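Local coordinates for Alpha/beta hydrolase fold protein (Nakamurella multipartita, PDB 4Y7D), which probably acts as a hydrolase built on the alpha/beta hydrolase fold, at residues Gly73-Leu76 and Gly77-Val80; Ser113-Leu116 and Ala117-Pro121; Asp225-Ala228 and Arg229-Ser232. All coordinates share one frame; numbering follows the deposited sequence.

Interaction 1. Residues Gly73-Leu76 and Gly77-Val80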
# COMPACT_ATOMS: atom_id res chain seq x y z
N GLY A 73 4.68 3.03 -15.80
CA GLY A 73 4.86 2.29 -17.05
C GLY A 73 4.04 1.03 -17.26
O GLY A 73 4.14 0.42 -18.34
N THR A 74 3.26 0.60 -16.27
CA THR A 74 2.49 -0.62 -16.43
C THR A 74 1.20 -0.28 -17.16
O THR A 74 0.40 0.47 -16.63
CB THR A 74 2.21 -1.33 -15.12
OG1 THR A 74 3.44 -1.61 -14.43
CG2 THR A 74 1.45 -2.59 -15.33
N PRO A 75 0.99 -0.86 -18.34
CA PRO A 75 -0.23 -0.50 -19.03
C PRO A 75 -1.48 -1.00 -18.34
O PRO A 75 -1.49 -2.06 -17.74
CB PRO A 75 -0.09 -1.14 -20.42
CG PRO A 75 0.98 -2.14 -20.30
CD PRO A 75 1.77 -1.86 -19.06
N LEU A 76 -2.56 -0.23 -18.42
CA LEU A 76 -3.83 -0.67 -17.85
C LEU A 76 -4.26 -2.04 -18.36
O LEU A 76 -4.80 -2.86 -17.59
CB LEU A 76 -4.91 0.43 -18.13
CG LEU A 76 -6.21 0.23 -17.39
CD1 LEU A 76 -6.01 0.04 -15.87
CD2 LEU A 76 -7.15 1.39 -17.67
N GLY A 77 -3.99 -2.31 -19.64
CA GLY A 77 -4.36 -3.54 -20.28
C GLY A 77 -3.74 -4.80 -19.67
O GLY A 77 -4.22 -5.91 -19.91
N SER A 78 -2.70 -4.64 -18.88
CA SER A 78 -2.11 -5.78 -18.18
C SER A 78 -2.99 -6.30 -17.03
O SER A 78 -2.74 -7.39 -16.47
CB SER A 78 -0.72 -5.41 -17.68
OG SER A 78 0.15 -5.32 -18.78
N GLY A 79 -4.01 -5.51 -16.64
CA GLY A 79 -4.98 -5.99 -15.67
C GLY A 79 -5.85 -4.87 -15.11
O GLY A 79 -5.39 -4.06 -14.32
N VAL A 80 -7.11 -4.84 -15.55
CA VAL A 80 -8.04 -3.85 -15.06
C VAL A 80 -8.68 -4.18 -13.72
O VAL A 80 -8.66 -3.36 -12.76
CB VAL A 80 -9.11 -3.62 -16.17
CG1 VAL A 80 -10.32 -2.87 -15.67
CG2 VAL A 80 -8.45 -2.96 -17.38

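Interaction 2. Residues Ser113-Leu116 and Ala117-Pro121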
# COMPACT_ATOMS: atom_id res chain seq x y z
N SER A 113 -4.39 -7.88 -3.96
CA SER A 113 -3.57 -8.76 -3.08
C SER A 113 -4.47 -9.85 -2.46
O SER A 113 -4.07 -11.05 -2.41
CB SER A 113 -2.89 -7.95 -2.01
OG SER A 113 -2.01 -6.97 -2.56
N TYR A 114 -5.65 -9.44 -1.94
CA TYR A 114 -6.60 -10.41 -1.45
C TYR A 114 -6.99 -11.41 -2.55
O TYR A 114 -7.07 -12.63 -2.26
CB TYR A 114 -7.83 -9.78 -0.86
CG TYR A 114 -7.62 -9.09 0.46
CD1 TYR A 114 -7.00 -9.75 1.55
CD2 TYR A 114 -8.01 -7.78 0.64
CE1 TYR A 114 -6.87 -9.15 2.77
CE2 TYR A 114 -7.88 -7.14 1.88
CZ TYR A 114 -7.29 -7.82 2.94
OH TYR A 114 -7.16 -7.22 4.16
N ARG A 115 -7.23 -10.94 -3.76
CA ARG A 115 -7.54 -11.89 -4.84
C ARG A 115 -6.40 -12.90 -5.13
O ARG A 115 -6.66 -14.07 -5.47
CB ARG A 115 -7.96 -11.18 -6.13
CG ARG A 115 -9.33 -10.49 -6.08
CD ARG A 115 -10.45 -11.40 -5.60
NE ARG A 115 -10.69 -12.46 -6.58
CZ ARG A 115 -11.32 -13.59 -6.33
NH1 ARG A 115 -11.69 -13.94 -5.09
NH2 ARG A 115 -11.51 -14.43 -7.34
N LEU A 116 -5.17 -12.43 -5.06
CA LEU A 116 -4.03 -13.31 -5.27
C LEU A 116 -4.01 -14.38 -4.17
O LEU A 116 -3.89 -15.58 -4.45
CB LEU A 116 -2.73 -12.49 -5.22
CG LEU A 116 -1.45 -13.31 -5.48
CD1 LEU A 116 -1.42 -13.89 -6.90
CD2 LEU A 116 -0.22 -12.48 -5.23
N ALA A 117 -4.18 -13.96 -2.91
CA ALA A 117 -4.19 -14.93 -1.82
C ALA A 117 -5.38 -15.90 -1.90
O ALA A 117 -5.25 -17.08 -1.55
CB ALA A 117 -4.13 -14.24 -0.45
N ALA A 118 -6.54 -15.41 -2.34
CA ALA A 118 -7.77 -16.20 -2.45
C ALA A 118 -7.73 -17.21 -3.56
O ALA A 118 -8.10 -18.37 -3.36
CB ALA A 118 -9.00 -15.28 -2.63
N ARG A 119 -7.32 -16.79 -4.75
CA ARG A 119 -7.41 -17.61 -5.94
C ARG A 119 -6.12 -18.29 -6.33
O ARG A 119 -6.15 -19.29 -7.03
CB ARG A 119 -7.98 -16.74 -7.09
CG ARG A 119 -8.44 -17.54 -8.30
CD ARG A 119 -9.31 -16.71 -9.25
NE ARG A 119 -8.61 -15.49 -9.63
CZ ARG A 119 -7.62 -15.44 -10.52
NH1 ARG A 119 -7.22 -16.55 -11.15
NH2 ARG A 119 -7.01 -14.26 -10.77
N HIS A 120 -4.97 -17.80 -5.84
CA HIS A 120 -3.67 -18.39 -6.06
C HIS A 120 -2.98 -18.68 -4.71
O HIS A 120 -1.85 -18.23 -4.47
CB HIS A 120 -2.80 -17.42 -6.86
CG HIS A 120 -3.28 -17.17 -8.26
ND1 HIS A 120 -2.81 -17.88 -9.33
CD2 HIS A 120 -4.13 -16.25 -8.76
CE1 HIS A 120 -3.39 -17.44 -10.44
NE2 HIS A 120 -4.18 -16.44 -10.12
N PRO A 121 -3.64 -19.42 -3.82
CA PRO A 121 -3.06 -19.65 -2.48
C PRO A 121 -1.68 -20.31 -2.48
O PRO A 121 -0.86 -20.04 -1.61
CB PRO A 121 -4.11 -20.55 -1.81
CG PRO A 121 -4.74 -21.29 -2.96
CD PRO A 121 -4.90 -20.18 -3.99

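Interaction 3. Residues Asp225-Ala228 and Arg229-Ser232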
# COMPACT_ATOMS: atom_id res chain seq x y z
N ASP A 225 -13.12 3.23 -9.98
CA ASP A 225 -14.22 2.59 -10.63
C ASP A 225 -14.38 1.12 -10.19
O ASP A 225 -15.50 0.65 -9.88
CB ASP A 225 -14.05 2.66 -12.14
CG ASP A 225 -15.07 1.86 -12.85
OD1 ASP A 225 -16.25 2.05 -12.59
OD2 ASP A 225 -14.71 1.03 -13.69
N GLN A 226 -13.26 0.40 -10.10
CA GLN A 226 -13.32 -1.00 -9.75
C GLN A 226 -13.71 -1.21 -8.30
O GLN A 226 -14.46 -2.13 -8.00
CB GLN A 226 -11.96 -1.67 -10.00
CG GLN A 226 -11.62 -1.87 -11.48
CD GLN A 226 -12.62 -2.77 -12.14
OE1 GLN A 226 -12.96 -3.80 -11.59
NE2 GLN A 226 -13.14 -2.38 -13.25
N PHE A 227 -13.19 -0.39 -7.40
CA PHE A 227 -13.49 -0.62 -5.98
C PHE A 227 -14.97 -0.38 -5.69
O PHE A 227 -15.52 -1.03 -4.80
CB PHE A 227 -12.65 0.27 -5.04
CG PHE A 227 -11.16 0.07 -5.15
CD1 PHE A 227 -10.61 -0.95 -5.89
CD2 PHE A 227 -10.32 0.91 -4.49
CE1 PHE A 227 -9.24 -1.12 -5.97
CE2 PHE A 227 -8.95 0.78 -4.59
CZ PHE A 227 -8.42 -0.23 -5.34
N ALA A 228 -15.60 0.53 -6.42
CA ALA A 228 -17.03 0.77 -6.31
C ALA A 228 -17.90 -0.37 -6.85
O ALA A 228 -19.13 -0.38 -6.65
CB ALA A 228 -17.40 2.09 -7.02
N ARG A 229 -17.28 -1.30 -7.58
CA ARG A 229 -17.98 -2.41 -8.19
C ARG A 229 -17.69 -3.78 -7.55
O ARG A 229 -18.25 -4.79 -7.98
CB ARG A 229 -17.59 -2.53 -9.67
CG ARG A 229 -18.16 -1.48 -10.59
CD ARG A 229 -17.59 -1.77 -11.99
NE ARG A 229 -17.44 -0.57 -12.79
CZ ARG A 229 -18.43 0.02 -13.47
NH1 ARG A 229 -19.68 -0.48 -13.45
NH2 ARG A 229 -18.19 1.13 -14.19
N ILE A 230 -16.85 -3.82 -6.52
CA ILE A 230 -16.56 -5.10 -5.87
C ILE A 230 -17.83 -5.79 -5.38
O ILE A 230 -18.67 -5.21 -4.69
CB ILE A 230 -15.57 -4.93 -4.71
CG1 ILE A 230 -14.22 -4.48 -5.23
CG2 ILE A 230 -15.41 -6.22 -3.91
CD1 ILE A 230 -13.31 -3.95 -4.11
N ASP A 231 -17.97 -7.06 -5.75
CA ASP A 231 -19.08 -7.91 -5.29
C ASP A 231 -18.63 -8.58 -3.99
O ASP A 231 -19.03 -8.19 -2.90
CB ASP A 231 -19.42 -8.92 -6.45
CG ASP A 231 -19.93 -8.20 -7.72
OD1 ASP A 231 -20.74 -7.27 -7.56
OD2 ASP A 231 -19.48 -8.50 -8.88
N SER A 232 -17.71 -9.53 -4.11
CA SER A 232 -16.97 -10.05 -2.97
C SER A 232 -15.57 -10.36 -3.44
O SER A 232 -15.39 -10.91 -4.50
CB SER A 232 -17.57 -11.34 -2.39
OG SER A 232 -16.82 -11.80 -1.27

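Interaction 1. Residues Gly73-Leu76 and Gly77-Val80
Two successive i to i+3 backbone bonds wind Pro75 to Gly79 into a short 3-10 turn: Ser78 N donates to Pro75 O over 3.1 Å and Gly79 N to Leu76 O over 2.9 Å. In both the donor stands above the carbonyl plane, consistent with the tight i to i+3 geometry. Proline suits the first position of the turn: its ring restrains phi, and only its carbonyl takes part in the turn's bonds. Gly79 ends the turn with phi 166°, at which a CB would jam against the preceding carbonyl, so glycine is called for.

The side chains add contacts on two flanks. Ser78 CB lies 3.4 Å from Pro75 O, while Ser78 OG brushes CG of the Pro75 ring at 3.6 Å and makes its hydrogen bond with Glu24 O. Leu76 and Val80 meet obliquely, Leu76 CG lying 3.9 Å from Val80 CG2. With CG1 anti to the backbone N (chi1 166°), Val80 directs its other methyl, CG2, to Leu76, and the same methyl rests 3.7 Å from Leu76 O.

This turn bridges strand 62-66 and helix 82-95. Just before it, Thr74 OG1 bonds to Asp67 O and Asp26 N, the latter in strand 23-31, the strand that also holds Ser78 through Glu24. Leu76 packs on Asn222 and Val80 on Gln226, both of helix 217-227.

Interaction 2. Residues Ser113-Leu116 and Ala117-Pro121
Arg119 follows Arg115 one turn later on helix 110-119. Its CB sits 3.4 Å from Arg115 O, which accepts Arg119 N, and lies over one face of the Arg115 guanidinium. CG anti to the backbone N (chi1 -166°) and an extended chi2 together bring CD to 3.7 Å from Arg115 NH2. Next, NE lies 3.8 Å from that same NH2, which comes in at the edge of the Arg119 guanidinium, the two planes being 38° apart. Asp83 OD1 forms salt bridges with both Arg119 NE and Arg115 NH2, which probably offsets the like charges, while Arg115 NH1 is held by Leu233 O and Glu234. NH1 of Arg119 forms a salt bridge with Glu87; His120 CD2 lies 3.7 Å above the Arg119 guanidinium plane, offset toward its rim, and Arg119 NH2 comes in at the edge of the His120 ring, whose NE2 bonds to Glu87.

Leucine suits the buried flank: Leu116 CD1 reaches His120 CB at 3.8 Å. The small Ala117 methyl lets Ile238 pack close.

The helix is the crossover of the beta-alpha-beta unit between strands 101-106 and 124-130, with Leu116 wedged among helix 82-95, Val103 and Leu37 of strand 35-39.

Interaction 3. Residues Asp225-Ala228 and Arg229-Ser232
Asp225 OD1 is gripped by two nitrogens of Arg229, NH2 at 2.7 Å and NE at 2.9 Å. This is an i to i+4 salt bridge at the C-terminal end of helix 217-227, from Asp225 in the helix to Arg229 in the chain just beyond, among the helices that follow strand 124-130, where the alpha/beta hydrolase fold commonly carries its lid. Both bonds to OD1 are bent and therefore weak, for one oxygen sits at the edge of the guanidinium between two N-H groups. The longer link from NE to OD2, 3.3 Å, is straighter at 159° but also weak. Carboxylate and guanidinium are turned 80° against each other, so the coplanar, bidentate arrangement is not reached; charge attraction probably does much of the work.

Asp225 CG is anti to the backbone N (chi1 172°), which brings the carboxylate within reach of Arg229, and the Arg229 chain, extended from CG to NE, runs out to meet it. Replacing Asp225 by an alanine removes the carboxylate, and the Arg229 guanidinium, left without that mate, would probably be freer to swing into solvent.

Behind the bridge the chain turns: Arg229 N bonds to Gln226 O at 3.0 Å, the donor standing well above the carbonyl plane. Branched, apolar Ile230 suits the buried side of this bend, packing with Phe227 against Pro111 of helix 110-119, while Ile230 O accepts from Arg136. Its CG1 lies 3.6 Å from Gln226 O, and its terminal methyl CD1 settles 3.8 Å from Phe227 CA.

Overall arrangement
The three contacts follow one another along the chain, all within the one alpha/beta hydrolase fold. Centres of interactions 1 and 2 are 19 Å apart, of 1 and 3 18 Å, and of 2 and 3 16 Å. Only interactions 1 and 3 touch, where Val80 O meets Gln226 CG at 3.6 Å; the nearest atoms of 2 and 3 are about 5 Å apart. Helix 82-95, which follows interaction 1, supplies Asp83 and Glu87, two of the acidic partners of interaction 2, and helix 110-119 carries interaction 2 while its Pro111 receives side chains of interaction 3. The probable lid helix 217-227 is thereby joined to both the loop and the core crossover.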